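Local coordinates for putative uncharacterized protein (Actinomyces odontolyticus, PDB 3UP9) that probably binds L-methionine as the membrane-tethered, substrate-binding lipoprotein of a bacterial amino-acid uptake system, at residues Ala116-Ala121 against Phe153-Gly158; Asn49-Leu52 against Asp56-Ala59; Leu22-Asp27 against Lys229-Lys234. One frame throughout, in Å; residues are numbered along the deposited sequence.

Contact 1: Ala116-Ala121 against Phe153-Gly158; sequences ANQSRA and FREVEG. With MSE (selenomethionine), chain B.
A single side-chain hydrogen bond joins Gln118, on helix 115-127, to Glu155, on strand 151-156, at the outer edge of the five-stranded mixed sheet. It illustrates how a polar pair can tie a helix to a border strand where little apolar surface meets. Gln118 NE2 lies 2.9 Å from Glu155 OE2, and the bond is almost straight at 173°. The carboxylate oxygen lies in the plane of the amide, whereas the amide reaches OE2 on its anti side, 34° out of the carboxylate plane; the amide and carboxylate planes stand 68° apart. Gln118 covers the distance because its CG is anti to the backbone N and the chain beyond stays extended. The amide is held at both ends, since NE2 also donates to Ile112 O and OE1 accepts from Ile142 N, which fixes which end of the amide is N and which is O; Glu155 is the more exposed partner.

Neighbouring positions on the same helix serve the bound selenomethionine. Arg120 NH1 donates to the ligand OXT over 2.9 Å, with the carboxylate at the edge of the guanidinium, while Arg120 NE forms a salt bridge with Glu193 that probably steadies the group. Asn117 turns the end of its amide toward the ligand side chain: OD1 comes within 3.6 Å of the ligand CG, and ND2 within 3.6 Å of SE. Hydrogen bonds from Asn174 to OD1 and from ND2 to Asp114 orient this amide.

Strand 107-112 leads into the helix, and strand 151-156 returns parallel beside it, making a beta-alpha-beta crossover with a two-stranded antiparallel ribbon, 131-132 with 146-147, in the connection. A ligand cleft lined by the beginning of such a helix is characteristic of the periplasmic-binding-protein fold to which NlpA lipoproteins belong.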
loop_
_atom_site.group_PDB
_atom_site.type_symbol
_atom_site.label_atom_id
_atom_site.label_comp_id
_atom_site.label_asym_id
_atom_site.label_seq_id
_atom_site.Cartn_x
_atom_site.Cartn_y
_atom_site.Cartn_z
ATOM N N ALA A 116 -1.163 5.951 -9.565
ATOM C CA ALA A 116 -2.262 5.438 -8.741
ATOM C C ALA A 116 -2.309 6.021 -7.329
ATOM O O ALA A 116 -3.406 6.345 -6.814
ATOM C CB ALA A 116 -2.168 3.942 -8.654
ATOM N N ASN A 117 -1.137 6.101 -6.687
ATOM C CA ASN A 117 -1.016 6.576 -5.306
ATOM C C ASN A 117 -1.025 8.103 -5.161
ATOM O O ASN A 117 -1.552 8.615 -4.155
ATOM C CB ASN A 117 0.210 5.959 -4.593
ATOM C CG ASN A 117 0.030 4.487 -4.328
ATOM O OD1 ASN A 117 -0.938 4.062 -3.679
ATOM N ND2 ASN A 117 0.915 3.696 -4.883
ATOM N N GLN A 118 -0.479 8.822 -6.154
ATOM C CA GLN A 118 -0.606 10.276 -6.216
ATOM C C GLN A 118 -2.076 10.647 -6.411
ATOM O O GLN A 118 -2.644 11.550 -5.755
ATOM C CB GLN A 118 0.250 10.867 -7.351
ATOM C CG GLN A 118 0.166 12.364 -7.389
ATOM C CD GLN A 118 1.134 13.020 -8.312
ATOM O OE1 GLN A 118 0.726 13.822 -9.185
ATOM N NE2 GLN A 118 2.444 12.748 -8.103
ATOM N N SER A 119 -2.714 9.924 -7.297
ATOM C CA SER A 119 -4.134 10.130 -7.508
ATOM C C SER A 119 -4.941 9.909 -6.202
ATOM O O SER A 119 -5.770 10.752 -5.814
ATOM C CB SER A 119 -4.637 9.258 -8.648
ATOM O OG SER A 119 -6.011 9.488 -8.725
ATOM N N ARG A 120 -4.626 8.830 -5.483
ATOM C CA ARG A 120 -5.334 8.542 -4.242
ATOM C C ARG A 120 -5.098 9.623 -3.119
ATOM O O ARG A 120 -6.032 9.983 -2.401
ATOM C CB ARG A 120 -4.948 7.143 -3.798
ATOM C CG ARG A 120 -5.417 6.745 -2.420
ATOM C CD ARG A 120 -4.867 5.365 -2.122
ATOM N NE ARG A 120 -5.273 4.790 -0.841
ATOM C CZ ARG A 120 -4.644 3.752 -0.295
ATOM N NH1 ARG A 120 -3.663 3.162 -0.938
ATOM N NH2 ARG A 120 -5.050 3.250 0.836
ATOM N N ALA A 121 -3.858 10.120 -3.016
ATOM C CA ALA A 121 -3.447 11.184 -2.089
ATOM C C ALA A 121 -4.152 12.511 -2.426
ATOM O O ALA A 121 -4.629 13.222 -1.528
ATOM C CB ALA A 121 -1.912 11.358 -2.131
ATOM N N PHE A 153 3.038 21.325 -4.114
ATOM C CA PHE A 153 3.338 19.919 -3.958
ATOM C C PHE A 153 4.797 19.649 -4.258
ATOM O O PHE A 153 5.401 20.295 -5.108
ATOM C CB PHE A 153 2.504 19.073 -4.899
ATOM C CG PHE A 153 1.047 19.008 -4.544
ATOM C CD1 PHE A 153 0.626 18.230 -3.501
ATOM C CD2 PHE A 153 0.099 19.687 -5.310
ATOM C CE1 PHE A 153 -0.718 18.158 -3.185
ATOM C CE2 PHE A 153 -1.248 19.594 -5.017
ATOM C CZ PHE A 153 -1.649 18.833 -3.942
ATOM N N ARG A 154 5.376 18.703 -3.555
ATOM C CA ARG A 154 6.715 18.231 -3.928
ATOM C C ARG A 154 6.695 16.731 -4.061
ATOM O O ARG A 154 6.465 16.013 -3.083
ATOM C CB ARG A 154 7.762 18.635 -2.896
ATOM C CG ARG A 154 7.868 20.114 -2.705
ATOM C CD ARG A 154 8.504 20.783 -3.886
ATOM N NE ARG A 154 9.019 22.017 -3.338
ATOM C CZ ARG A 154 10.196 22.137 -2.716
ATOM N NH1 ARG A 154 11.068 21.109 -2.618
ATOM N NH2 ARG A 154 10.507 23.321 -2.213
ATOM N N GLU A 155 6.921 16.266 -5.287
ATOM C CA GLU A 155 6.924 14.841 -5.593
ATOM C C GLU A 155 8.138 14.239 -5.008
ATOM O O GLU A 155 9.208 14.746 -5.168
ATOM C CB GLU A 155 6.967 14.604 -7.074
ATOM C CG GLU A 155 5.678 14.887 -7.800
ATOM C CD GLU A 155 5.689 14.202 -9.161
ATOM O OE1 GLU A 155 6.797 13.978 -9.680
ATOM O OE2 GLU A 155 4.614 13.854 -9.683
ATOM N N VAL A 156 7.953 13.128 -4.333
ATOM C CA VAL A 156 8.993 12.445 -3.640
ATOM C C VAL A 156 8.758 10.986 -4.006
ATOM O O VAL A 156 7.614 10.563 -4.238
ATOM C CB VAL A 156 8.850 12.762 -2.140
ATOM C CG1 VAL A 156 9.386 11.667 -1.262
ATOM C CG2 VAL A 156 9.553 14.066 -1.822
ATOM N N GLU A 157 9.826 10.211 -4.093
ATOM C CA GLU A 157 9.683 8.785 -4.344
ATOM C C GLU A 157 9.195 8.160 -3.055
ATOM O O GLU A 157 9.481 8.656 -2.000
ATOM C CB GLU A 157 11.009 8.150 -4.803
ATOM C CG GLU A 157 11.302 8.324 -6.302
ATOM C CD GLU A 157 12.676 7.781 -6.701
ATOM O OE1 GLU A 157 13.548 7.643 -5.815
ATOM O OE2 GLU A 157 12.894 7.475 -7.896
ATOM N N GLY A 158 8.420 7.089 -3.151
ATOM C CA GLY A 158 7.776 6.495 -1.994
ATOM C C GLY A 158 8.613 6.255 -0.754
ATOM O O GLY A 158 8.180 6.577 0.339
HETATM N N MSE B 300 0.557 -1.016 1.038
HETATM C CA MSE B 300 0.114 0.120 0.201
HETATM C C MSE B 300 -1.293 0.575 0.506
HETATM O O MSE B 300 -2.160 -0.268 0.859
HETATM O OXT MSE B 300 -1.525 1.788 0.379
HETATM C CB MSE B 300 0.186 -0.254 -1.257
HETATM C CG MSE B 300 -0.127 0.920 -2.237
HETATM SE SE MSE B 300 -0.026 0.316 -4.053
HETATM C CE MSE B 300 1.820 -0.446 -4.184
#

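Contact 2: Asn49-Leu52 against Asp56-Ala59; sequences NTAL and DLDA
Ala51 O accepts a hydrogen bond from Asp56 N at 2.8 Å, with an N-H...O angle of 163°, and the donor comes in tilted from the carbonyl plane. Beside this bond the methyl of Ala51 meets the Leu57 side chain, Ala51 CB lying 3.6 Å from Leu57 CD1. Leu52 reaches the returning chain in another way: with CG anti to the backbone N (chi1 -179°), its CD1 rests against two successive carbonyls, 3.5 Å from Leu57 O and 3.6 Å from Asp58 O. Water 1 closes a second link, donating to Leu52 O at 2.7 Å and to Leu57 O at 2.8 Å, so that each of these carbonyl oxygens has a polar partner although both residues are buried.

A bond from an amide back to the carbonyl five residues earlier, at the end of helix 46-53, has the 6→1 pattern of a Schellman motif, and is consistent with that kind of helix termination; here the chain turns back toward strand 59-64.

Farther out, Tyr42 packs on both Ala51 and Leu57, while Phe79 and Asn60 touch Leu52. Asp58 turns away from the helix and bonds through OD2 to Lys212, in a salt bridge, and to Thr10 N. Backbone bonds from Ala59 to Thr10 and Gly12 seat the start of strand 59-64 against strand 7-13.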
loop_
_atom_site.group_PDB
_atom_site.type_symbol
_atom_site.label_atom_id
_atom_site.label_comp_id
_atom_site.label_asym_id
_atom_site.label_seq_id
_atom_site.Cartn_x
_atom_site.Cartn_y
_atom_site.Cartn_z
ATOM N N ASN A 49 6.803 -5.899 -8.847
ATOM C CA ASN A 49 6.038 -6.210 -10.039
ATOM C C ASN A 49 7.019 -6.589 -11.181
ATOM O O ASN A 49 6.783 -7.583 -11.875
ATOM C CB ASN A 49 5.062 -5.081 -10.410
ATOM C CG ASN A 49 3.656 -5.249 -9.788
ATOM O OD1 ASN A 49 3.359 -6.270 -9.153
ATOM N ND2 ASN A 49 2.778 -4.215 -9.962
ATOM N N THR A 50 8.157 -5.880 -11.291
ATOM C CA THR A 50 9.207 -6.234 -12.236
ATOM C C THR A 50 9.739 -7.664 -11.948
ATOM O O THR A 50 9.865 -8.492 -12.828
ATOM C CB THR A 50 10.350 -5.158 -12.192
ATOM O OG1 THR A 50 9.847 -3.923 -12.693
ATOM C CG2 THR A 50 11.563 -5.566 -13.018
ATOM N N ALA A 51 10.041 -7.950 -10.695
ATOM C CA ALA A 51 10.513 -9.298 -10.321
ATOM C C ALA A 51 9.456 -10.355 -10.632
ATOM O O ALA A 51 9.833 -11.400 -11.117
ATOM C CB ALA A 51 10.914 -9.372 -8.828
ATOM N N LEU A 52 8.169 -10.107 -10.321
ATOM C CA LEU A 52 7.068 -11.044 -10.741
ATOM C C LEU A 52 7.046 -11.192 -12.250
ATOM O O LEU A 52 7.011 -12.292 -12.758
ATOM C CB LEU A 52 5.679 -10.609 -10.249
ATOM C CG LEU A 52 4.514 -11.507 -10.603
ATOM C CD1 LEU A 52 4.849 -12.915 -10.102
ATOM C CD2 LEU A 52 3.189 -10.951 -10.042
ATOM N N ASP A 56 11.315 -13.824 -11.205
ATOM C CA ASP A 56 12.123 -13.963 -9.995
ATOM C C ASP A 56 11.294 -14.379 -8.748
ATOM O O ASP A 56 11.853 -14.886 -7.782
ATOM C CB ASP A 56 12.880 -12.662 -9.735
ATOM C CG ASP A 56 13.952 -12.384 -10.765
ATOM O OD1 ASP A 56 14.935 -13.153 -10.818
ATOM O OD2 ASP A 56 13.825 -11.361 -11.502
ATOM N N LEU A 57 9.983 -14.121 -8.811
ATOM C CA LEU A 57 9.017 -14.323 -7.775
ATOM C C LEU A 57 7.901 -15.145 -8.359
ATOM O O LEU A 57 7.572 -15.063 -9.532
ATOM C CB LEU A 57 8.427 -12.982 -7.285
ATOM C CG LEU A 57 9.270 -11.943 -6.597
ATOM C CD1 LEU A 57 8.500 -10.615 -6.492
ATOM C CD2 LEU A 57 9.808 -12.484 -5.269
ATOM N N ASP A 58 7.300 -15.941 -7.510
ATOM C CA ASP A 58 6.085 -16.683 -7.845
ATOM C C ASP A 58 4.848 -15.809 -7.631
ATOM O O ASP A 58 3.867 -15.955 -8.351
ATOM C CB ASP A 58 5.992 -17.958 -7.007
ATOM C CG ASP A 58 7.065 -19.001 -7.364
ATOM O OD1 ASP A 58 7.249 -19.291 -8.578
ATOM O OD2 ASP A 58 7.693 -19.574 -6.426
ATOM N N ALA A 59 4.892 -14.916 -6.653
ATOM C CA ALA A 59 3.747 -14.075 -6.286
ATOM C C ALA A 59 4.330 -12.854 -5.609
ATOM O O ALA A 59 5.467 -12.883 -5.202
ATOM C CB ALA A 59 2.756 -14.803 -5.367
HETATM O O HOH W 1 7.436 -14.959 -12.333
#

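Contact 3: Leu22-Asp27 against Lys229-Lys234; sequences LTYIND and KQYIEK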
loop_
_atom_site.group_PDB
_atom_site.type_symbol
_atom_site.label_atom_id
_atom_site.label_comp_id
_atom_site.label_asym_id
_atom_site.label_seq_id
_atom_site.Cartn_x
_atom_site.Cartn_y
_atom_site.Cartn_z
ATOM N N LEU A 22 2.893 -12.652 6.144
ATOM C CA LEU A 22 3.429 -13.855 5.456
ATOM C C LEU A 22 4.290 -14.717 6.390
ATOM O O LEU A 22 4.342 -15.916 6.203
ATOM C CB LEU A 22 4.214 -13.525 4.185
ATOM C CG LEU A 22 3.482 -12.895 3.000
ATOM C CD1 LEU A 22 4.523 -12.544 1.948
ATOM C CD2 LEU A 22 2.373 -13.818 2.480
ATOM N N THR A 23 4.901 -14.102 7.411
ATOM C CA THR A 23 5.793 -14.797 8.316
ATOM C C THR A 23 4.887 -15.553 9.336
ATOM O O THR A 23 5.133 -16.732 9.591
ATOM C CB THR A 23 6.815 -13.842 8.949
ATOM O OG1 THR A 23 7.633 -13.282 7.911
ATOM C CG2 THR A 23 7.733 -14.551 9.975
ATOM N N TYR A 24 3.809 -14.913 9.818
ATOM C CA TYR A 24 2.827 -15.614 10.627
ATOM C C TYR A 24 2.341 -16.876 9.889
ATOM O O TYR A 24 2.363 -17.980 10.431
ATOM C CB TYR A 24 1.655 -14.707 11.039
ATOM C CG TYR A 24 0.548 -15.511 11.637
ATOM C CD1 TYR A 24 0.625 -15.970 12.930
ATOM C CD2 TYR A 24 -0.508 -15.909 10.874
ATOM C CE1 TYR A 24 -0.401 -16.728 13.483
ATOM C CE2 TYR A 24 -1.503 -16.700 11.384
ATOM C CZ TYR A 24 -1.465 -17.090 12.686
ATOM O OH TYR A 24 -2.473 -17.898 13.160
ATOM N N ILE A 25 1.964 -16.710 8.631
ATOM C CA ILE A 25 1.482 -17.839 7.826
ATOM C C ILE A 25 2.582 -18.905 7.701
ATOM O O ILE A 25 2.383 -20.076 7.934
ATOM C CB ILE A 25 1.018 -17.410 6.414
ATOM C CG1 ILE A 25 -0.259 -16.584 6.507
ATOM C CG2 ILE A 25 0.844 -18.621 5.506
ATOM C CD1 ILE A 25 -0.685 -15.867 5.227
ATOM N N ASN A 26 3.767 -18.492 7.327
ATOM C CA ASN A 26 4.832 -19.454 7.221
ATOM C C ASN A 26 5.082 -20.265 8.492
ATOM O O ASN A 26 5.321 -21.460 8.462
ATOM C CB ASN A 26 6.123 -18.748 6.777
ATOM C CG ASN A 26 7.071 -19.698 6.102
ATOM O OD1 ASN A 26 6.635 -20.543 5.309
ATOM N ND2 ASN A 26 8.358 -19.581 6.413
ATOM N N ASP A 27 5.070 -19.602 9.620
ATOM C CA ASP A 27 5.513 -20.237 10.838
ATOM C C ASP A 27 4.365 -20.993 11.467
ATOM O O ASP A 27 4.602 -21.867 12.284
ATOM C CB ASP A 27 5.998 -19.195 11.854
ATOM C CG ASP A 27 7.293 -18.456 11.426
ATOM O OD1 ASP A 27 8.019 -18.861 10.489
ATOM O OD2 ASP A 27 7.594 -17.460 12.112
ATOM N N LYS A 229 -6.882 -13.142 9.928
ATOM C CA LYS A 229 -7.653 -11.967 10.374
ATOM C C LYS A 229 -7.333 -11.636 11.853
ATOM O O LYS A 229 -7.099 -10.461 12.197
ATOM C CB LYS A 229 -9.149 -12.214 10.193
ATOM C CG LYS A 229 -10.031 -11.090 10.632
ATOM C CD LYS A 229 -11.446 -11.223 10.065
ATOM C CE LYS A 229 -12.270 -10.043 10.544
ATOM N NZ LYS A 229 -13.598 -9.988 9.918
ATOM N N GLN A 230 -7.295 -12.677 12.682
ATOM C CA GLN A 230 -7.019 -12.549 14.104
ATOM C C GLN A 230 -5.594 -12.077 14.310
ATOM O O GLN A 230 -5.366 -11.182 15.091
ATOM C CB GLN A 230 -7.308 -13.872 14.862
ATOM C CG GLN A 230 -8.801 -14.100 14.926
ATOM C CD GLN A 230 -9.236 -15.325 15.708
ATOM O OE1 GLN A 230 -8.541 -16.341 15.805
ATOM N NE2 GLN A 230 -10.432 -15.235 16.236
ATOM N N TYR A 231 -4.639 -12.642 13.598
ATOM C CA TYR A 231 -3.290 -12.079 13.631
ATOM C C TYR A 231 -3.287 -10.562 13.301
ATOM O O TYR A 231 -2.665 -9.784 14.016
ATOM C CB TYR A 231 -2.324 -12.835 12.698
ATOM C CG TYR A 231 -0.959 -12.177 12.630
ATOM C CD1 TYR A 231 0.017 -12.437 13.616
ATOM C CD2 TYR A 231 -0.634 -11.270 11.593
ATOM C CE1 TYR A 231 1.260 -11.818 13.583
ATOM C CE2 TYR A 231 0.611 -10.636 11.556
ATOM C CZ TYR A 231 1.550 -10.944 12.550
ATOM O OH TYR A 231 2.723 -10.336 12.568
ATOM N N ILE A 232 -3.972 -10.139 12.247
ATOM C CA ILE A 232 -3.977 -8.707 11.873
ATOM C C ILE A 232 -4.614 -7.880 12.975
ATOM O O ILE A 232 -4.090 -6.845 13.348
ATOM C CB ILE A 232 -4.663 -8.398 10.516
ATOM C CG1 ILE A 232 -3.911 -9.082 9.376
ATOM C CG2 ILE A 232 -4.771 -6.927 10.281
ATOM C CD1 ILE A 232 -4.634 -9.011 8.041
ATOM N N GLU A 233 -5.720 -8.353 13.527
ATOM C CA GLU A 233 -6.437 -7.577 14.551
ATOM C C GLU A 233 -5.639 -7.506 15.856
ATOM O O GLU A 233 -5.710 -6.527 16.550
ATOM C CB GLU A 233 -7.811 -8.186 14.797
ATOM C CG GLU A 233 -8.690 -8.078 13.572
ATOM C CD GLU A 233 -10.071 -8.686 13.743
ATOM O OE1 GLU A 233 -10.241 -9.748 14.383
ATOM O OE2 GLU A 233 -11.002 -8.101 13.174
ATOM N N LYS A 234 -4.878 -8.550 16.170
ATOM C CA LYS A 234 -4.043 -8.559 17.366
ATOM C C LYS A 234 -2.855 -7.664 17.151
ATOM O O LYS A 234 -2.519 -6.904 18.014
ATOM C CB LYS A 234 -3.583 -9.977 17.752
ATOM C CG LYS A 234 -4.672 -10.885 18.348
ATOM C CD LYS A 234 -4.114 -12.160 18.996
ATOM C CE LYS A 234 -3.984 -13.373 18.058
ATOM N NZ LYS A 234 -4.400 -14.604 18.813
#
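The rings of Tyr24 and Tyr231 lie nearly parallel, their planes 18° apart, but are slid so far past each other that they barely overlap. What sits over the centre of each face is the other residue's CB: Tyr24 CB is 3.8 Å from the centroid of the Tyr231 ring, and Tyr231 CB is 4.0 Å from that of the Tyr24 ring. The pair thus makes two reciprocal CH-pi contacts, with the ring centroids 4.8 Å apart. Where the inner ends of the rings meet, Tyr24 CD1 touches Tyr231 CD1 at 3.6 Å.

Both residues carry CG anti to the backbone N (chi1 169° in Tyr24 and 175° in Tyr231), and because they face each other from two helices, the side chains slide past each other in opposite directions, each running toward the other's helix. The contact joins helix 15-28 to helix 226-235, near the surface; beneath it Ile25 packs on Val228, Leu222 and Leu223, while Glu227 also touches Tyr24. An alanine in place of Tyr24 would keep a CB over the face of Tyr231 but would probably leave Tyr231 CB without a ring beneath it, opening a gap between the helices. The two helices are matched here by shape and dispersion, with the methylene C-H groups meeting the aromatic faces, and without polar bonding between the segments.

The three contacts lie in different parts of a two-lobed binding fold. Contacts 2 and 3 belong to the lobe built on the seven-stranded sheet, their centres 22 Å apart: contact 2 closes the link from helix 46-53 to strand 59-64, and contact 3 pairs helices packed on strands 35-41 and 242-243. Contact 1 lies on the five-stranded sheet, on the far side of the chain's centre from contact 3, 29 Å between centres. In sequence, contact 2 precedes contact 1, and the segments of contact 3 bracket both. The chain therefore returns to its first lobe after building the second, with the ligand held between them and touched by residues of helix segment 116-121 in contact 1.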